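Long-range contact in dihydrofolate reductase (Coxiella burnetii, PDB 3TQA), which probably catalyses the NADPH-dependent reduction of 7,8-dihydrofolate to tetrahydrofolate, a key step of folate metabolism: residues I3-A8 against D110-T115. Numbering follows the deposited sequence.
Sequences ITLIAA and DKMILT. With NDP (NADPH dihydro-nicotinamide-adenine-dinucleotide phosphate), chain B.
With chi1 at -63°, Asp-110 places its carboxylate beside its own backbone N and within reach of Ile-3, whose N-H is accepted by OD2 of Asp-110 at 2.8 Å. The donor comes in on the anti side of the carboxylate, and the bond is nearly straight (164° at the hydrogen). Ile-3 O returns the grip by taking two N-H groups, from Asp-110 N at 2.8 Å and Lys-111 N at 3.1 Å, so that three hydrogen bonds join Ile-3 to Asp-110 and Lys-111. Beyond them the strands pair in parallel: Leu-5 is bonded through its N to Lys-111 O and through its O to Ile-113 N, and Ala-7 through its O to Thr-115 N, whereas the link from Ala-7 N to Ile-113 O is weak at 3.4 Å. Thr-4 and Lys-111 run side by side on one face, Thr-4 OG1 lying 3.5 Å from Lys-111 CB and hydrogen-bonded to Glu-92. Ile-6 and Ile-113 share that face and pack against helix 26-36, whose Asp-28 is hydrogen-bonded to Thr-115 OG1. On the other face Leu-5 CB meets Met-112 CG at 4.1 Å, and helix 99-105 covers Leu-5 and Ala-7. Ala-8 N donates to O7N of the NADPH carboxamide at 2.8 Å. This pairing belongs to the central mixed eight-stranded sheet of the dihydrofolate reductase fold, where strand 2-10, between strands 92-97 and 111-117, binds the nicotinamide carboxamide through the Ala-8 backbone.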
ATOM      1  N   ILE A   3      -6.000 -10.852  -1.409  1.00 57.11           N
ATOM      2  CA  ILE A   3      -5.288  -9.832  -0.642  1.00 53.49           C
ATOM      3  C   ILE A   3      -4.171  -9.247  -1.501  1.00 52.99           C
ATOM      4  O   ILE A   3      -3.263  -9.967  -1.918  1.00 54.43           O
ATOM      5  CB  ILE A   3      -4.692 -10.409   0.659  1.00 52.87           C
ATOM      6  CG1 ILE A   3      -5.806 -10.940   1.563  1.00 53.60           C
ATOM      7  CG2 ILE A   3      -3.882  -9.346   1.394  1.00 50.08           C
ATOM      8  CD1 ILE A   3      -5.308 -11.549   2.856  1.00 53.65           C
ATOM      9  N   THR A   4      -4.248  -7.942  -1.761  1.00 51.50           N
ATOM     10  CA  THR A   4      -3.274  -7.254  -2.602  1.00 51.60           C
ATOM     11  C   THR A   4      -2.546  -6.167  -1.816  1.00 49.30           C
ATOM     12  O   THR A   4      -3.166  -5.397  -1.085  1.00 47.87           O
ATOM     13  CB  THR A   4      -3.954  -6.618  -3.830  1.00 53.24           C
ATOM     14  OG1 THR A   4      -4.560  -7.642  -4.627  1.00 56.45           O
ATOM     15  CG2 THR A   4      -2.944  -5.852  -4.678  1.00 53.74           C
ATOM     16  N   LEU A   5      -1.226  -6.115  -1.972  1.00 49.76           N
ATOM     17  CA  LEU A   5      -0.411  -5.069  -1.366  1.00 48.54           C
ATOM     18  C   LEU A   5      -0.006  -4.078  -2.452  1.00 49.63           C
ATOM     19  O   LEU A   5       0.593  -4.466  -3.455  1.00 51.65           O
ATOM     20  CB  LEU A   5       0.835  -5.665  -0.703  1.00 49.31           C
ATOM     21  CG  LEU A   5       0.684  -6.301   0.686  1.00 48.77           C
ATOM     22  CD1 LEU A   5      -0.533  -7.198   0.772  1.00 48.86           C
ATOM     23  CD2 LEU A   5       1.943  -7.077   1.051  1.00 50.55           C
ATOM     24  N   ILE A   6      -0.350  -2.807  -2.257  1.00 48.76           N
ATOM     25  CA  ILE A   6       0.036  -1.748  -3.184  1.00 50.37           C
ATOM     26  C   ILE A   6       0.922  -0.738  -2.455  1.00 50.07           C
ATOM     27  O   ILE A   6       0.557  -0.227  -1.393  1.00 48.77           O
ATOM     28  CB  ILE A   6      -1.199  -1.049  -3.812  1.00 51.06           C
ATOM     29  CG1 ILE A   6      -0.767  -0.073  -4.912  1.00 53.67           C
ATOM     30  CG2 ILE A   6      -2.023  -0.320  -2.755  1.00 49.62           C
ATOM     31  CD1 ILE A   6      -1.914   0.423  -5.770  1.00 55.87           C
ATOM     32  N   ALA A   7       2.092  -0.464  -3.026  1.00 52.01           N
ATOM     33  CA  ALA A   7       3.061   0.428  -2.400  1.00 52.62           C
ATOM     34  C   ALA A   7       4.048   0.986  -3.419  1.00 55.63           C
ATOM     35  O   ALA A   7       4.415   0.304  -4.376  1.00 57.40           O
ATOM     36  CB  ALA A   7       3.807  -0.306  -1.296  1.00 52.22           C
ATOM     37  N   ALA A   8       4.463   2.232  -3.205  1.00 56.79           N
ATOM     38  CA  ALA A   8       5.524   2.852  -3.990  1.00 60.32           C
ATOM     39  C   ALA A   8       6.808   2.849  -3.172  1.00 61.87           C
ATOM     40  O   ALA A   8       6.820   3.296  -2.025  1.00 61.03           O
ATOM     41  CB  ALA A   8       5.142   4.273  -4.374  1.00 61.85           C
ATOM     42  N   ASP A 110      -1.741 -12.352  -1.687  1.00 60.38           N
ATOM     43  CA  ASP A 110      -1.874 -13.083  -2.950  1.00 63.91           C
ATOM     44  C   ASP A 110      -1.161 -12.345  -4.077  1.00 64.19           C
ATOM     45  O   ASP A 110      -0.546 -12.964  -4.944  1.00 67.59           O
ATOM     46  CB  ASP A 110      -3.348 -13.230  -3.330  1.00 64.95           C
ATOM     47  CG  ASP A 110      -4.133 -14.041  -2.327  1.00 65.74           C
ATOM     48  OD1 ASP A 110      -4.082 -15.283  -2.401  1.00 69.51           O
ATOM     49  OD2 ASP A 110      -4.817 -13.435  -1.478  1.00 63.71           O
ATOM     50  N   LYS A 111      -1.258 -11.018  -4.055  1.00 61.22           N
ATOM     51  CA  LYS A 111      -0.814 -10.174  -5.158  1.00 61.84           C
ATOM     52  C   LYS A 111      -0.048  -8.960  -4.632  1.00 58.87           C
ATOM     53  O   LYS A 111      -0.280  -8.512  -3.507  1.00 56.01           O
ATOM     54  CB  LYS A 111      -2.040  -9.715  -5.952  1.00 62.70           C
ATOM     55  CG  LYS A 111      -1.746  -8.977  -7.248  1.00 65.12           C
ATOM     56  CD  LYS A 111      -3.038  -8.685  -8.005  1.00 67.56           C
ATOM     57  CE  LYS A 111      -2.769  -8.025  -9.350  1.00 70.95           C
ATOM     58  NZ  LYS A 111      -4.019  -7.807 -10.136  1.00 74.24           N
ATOM     59  N   MET A 112       0.866  -8.440  -5.447  1.00 60.15           N
ATOM     60  CA  MET A 112       1.572  -7.196  -5.137  1.00 58.33           C
ATOM     61  C   MET A 112       1.644  -6.304  -6.376  1.00 59.87           C
ATOM     62  O   MET A 112       2.079  -6.747  -7.437  1.00 63.23           O
ATOM     63  CB  MET A 112       2.987  -7.479  -4.618  1.00 59.33           C
ATOM     64  CG  MET A 112       3.036  -8.015  -3.193  1.00 58.18           C
ATOM     65  SD  MET A 112       4.647  -7.817  -2.396  1.00 59.82           S
ATOM     66  CE  MET A 112       5.654  -8.924  -3.377  1.00 64.22           C
ATOM     67  N   ILE A 113       1.199  -5.057  -6.230  1.00 57.90           N
ATOM     68  CA  ILE A 113       1.325  -4.044  -7.276  1.00 59.77           C
ATOM     69  C   ILE A 113       2.303  -2.983  -6.777  1.00 58.81           C
ATOM     70  O   ILE A 113       1.923  -2.071  -6.042  1.00 56.52           O
ATOM     71  CB  ILE A 113      -0.035  -3.393  -7.617  1.00 59.66           C
ATOM     72  CG1 ILE A 113      -1.040  -4.459  -8.065  1.00 61.35           C
ATOM     73  CG2 ILE A 113       0.135  -2.343  -8.710  1.00 62.48           C
ATOM     74  CD1 ILE A 113      -2.389  -3.900  -8.474  1.00 62.65           C
ATOM     75  N   LEU A 114       3.565  -3.121  -7.173  1.00 61.13           N
ATOM     76  CA  LEU A 114       4.638  -2.287  -6.643  1.00 61.25           C
ATOM     77  C   LEU A 114       5.156  -1.295  -7.677  1.00 64.41           C
ATOM     78  O   LEU A 114       5.387  -1.653  -8.833  1.00 67.67           O
ATOM     79  CB  LEU A 114       5.795  -3.162  -6.160  1.00 62.47           C
ATOM     80  CG  LEU A 114       5.449  -4.241  -5.132  1.00 60.49           C
ATOM     81  CD1 LEU A 114       6.694  -5.040  -4.785  1.00 63.24           C
ATOM     82  CD2 LEU A 114       4.823  -3.636  -3.880  1.00 56.87           C
ATOM     83  N   THR A 115       5.325  -0.046  -7.246  1.00 63.92           N
ATOM     84  CA  THR A 115       6.021   0.965  -8.030  1.00 67.47           C
ATOM     85  C   THR A 115       7.441   1.078  -7.484  1.00 69.26           C
ATOM     86  O   THR A 115       7.634   1.487  -6.339  1.00 67.51           O
ATOM     87  CB  THR A 115       5.319   2.337  -7.944  1.00 66.97           C
ATOM     88  OG1 THR A 115       3.965   2.214  -8.396  1.00 65.79           O
ATOM     89  CG2 THR A 115       6.042   3.369  -8.799  1.00 71.34           C
TER
HETATM   90  PA  NDP B1001       1.632   2.433   9.765  1.00 60.46           P
HETATM   91  O1A NDP B1001       2.019   0.985   9.590  1.00 60.71           O
HETATM   92  O2A NDP B1001       0.903   3.162   8.666  1.00 60.64           O
HETATM   93  O5B NDP B1001       0.710   2.539  11.067  1.00 59.66           O
HETATM   94  C5B NDP B1001       1.204   2.159  12.348  1.00 58.82           C
HETATM   95  C4B NDP B1001       0.024   2.220  13.300  1.00 58.12           C
HETATM   96  O4B NDP B1001      -1.048   1.429  12.777  1.00 57.86           O
HETATM   97  C3B NDP B1001       0.314   1.677  14.689  1.00 57.81           C
HETATM   98  O3B NDP B1001       0.836   2.687  15.555  1.00 57.87           O
HETATM   99  C2B NDP B1001      -1.050   1.182  15.106  1.00 57.42           C
HETATM  100  O2B NDP B1001      -1.887   2.269  15.490  1.00 57.15           O
HETATM  101  C1B NDP B1001      -1.635   0.640  13.816  1.00 57.28           C
HETATM  102  N9A NDP B1001      -1.350  -0.800  13.595  1.00 56.77           N
HETATM  103  C8A NDP B1001      -0.413  -1.317  12.774  1.00 56.83           C
HETATM  104  N7A NDP B1001      -0.437  -2.676  12.808  1.00 56.81           N
HETATM  105  C5A NDP B1001      -1.409  -3.047  13.656  1.00 56.53           C
HETATM  106  C6A NDP B1001      -1.968  -4.325  14.155  1.00 56.69           C
HETATM  107  N6A NDP B1001      -1.477  -5.515  13.738  1.00 57.28           N
HETATM  108  N1A NDP B1001      -2.988  -4.268  15.041  1.00 56.41           N
HETATM  109  C2A NDP B1001      -3.495  -3.094  15.470  1.00 56.59           C
HETATM  110  N3A NDP B1001      -3.030  -1.897  15.055  1.00 56.45           N
HETATM  111  C4A NDP B1001      -2.010  -1.807  14.169  1.00 56.45           C
HETATM  112  O3  NDP B1001       2.916   3.299  10.226  1.00 61.90           O
HETATM  113  PN  NDP B1001       4.335   3.281   9.465  1.00 63.04           P
HETATM  114  O1N NDP B1001       4.830   1.857   9.358  1.00 62.80           O
HETATM  115  O2N NDP B1001       5.206   4.320  10.128  1.00 63.70           O
HETATM  116  O5D NDP B1001       3.962   3.808   7.990  1.00 64.22           O
HETATM  117  C5D NDP B1001       3.765   5.193   7.704  1.00 65.08           C
HETATM  118  C4D NDP B1001       4.879   5.668   6.779  1.00 65.86           C
HETATM  119  O4D NDP B1001       4.901   4.851   5.602  1.00 66.29           O
HETATM  120  C3D NDP B1001       4.683   7.105   6.320  1.00 66.29           C
HETATM  121  O3D NDP B1001       5.937   7.793   6.310  1.00 66.67           O
HETATM  122  C2D NDP B1001       4.142   6.985   4.910  1.00 66.53           C
HETATM  123  O2D NDP B1001       4.566   8.074   4.082  1.00 66.98           O
HETATM  124  C1D NDP B1001       4.709   5.654   4.432  1.00 66.49           C
HETATM  125  N1N NDP B1001       3.818   4.992   3.473  1.00 66.59           N
HETATM  126  C2N NDP B1001       4.239   4.870   2.201  1.00 66.87           C
HETATM  127  C3N NDP B1001       3.462   4.258   1.225  1.00 66.97           C
HETATM  128  C7N NDP B1001       3.952   4.134  -0.189  1.00 67.26           C
HETATM  129  O7N NDP B1001       3.245   3.590  -1.025  1.00 67.43           O
HETATM  130  N7N NDP B1001       5.153   4.622  -0.503  1.00 67.08           N
HETATM  131  C4N NDP B1001       2.118   3.728   1.638  1.00 66.86           C
HETATM  132  C5N NDP B1001       1.738   3.899   3.031  1.00 66.64           C
HETATM  133  C6N NDP B1001       2.625   4.531   3.895  1.00 66.65           C
HETATM  134  P2B NDP B1001      -2.058   2.810  16.990  1.00 56.67           P
HETATM  135  O1X NDP B1001      -0.697   3.370  17.316  1.00 57.28           O
HETATM  136  O2X NDP B1001      -3.133   3.860  16.855  1.00 56.96           O
HETATM  137  O3X NDP B1001      -2.465   1.591  17.782  1.00 56.59           O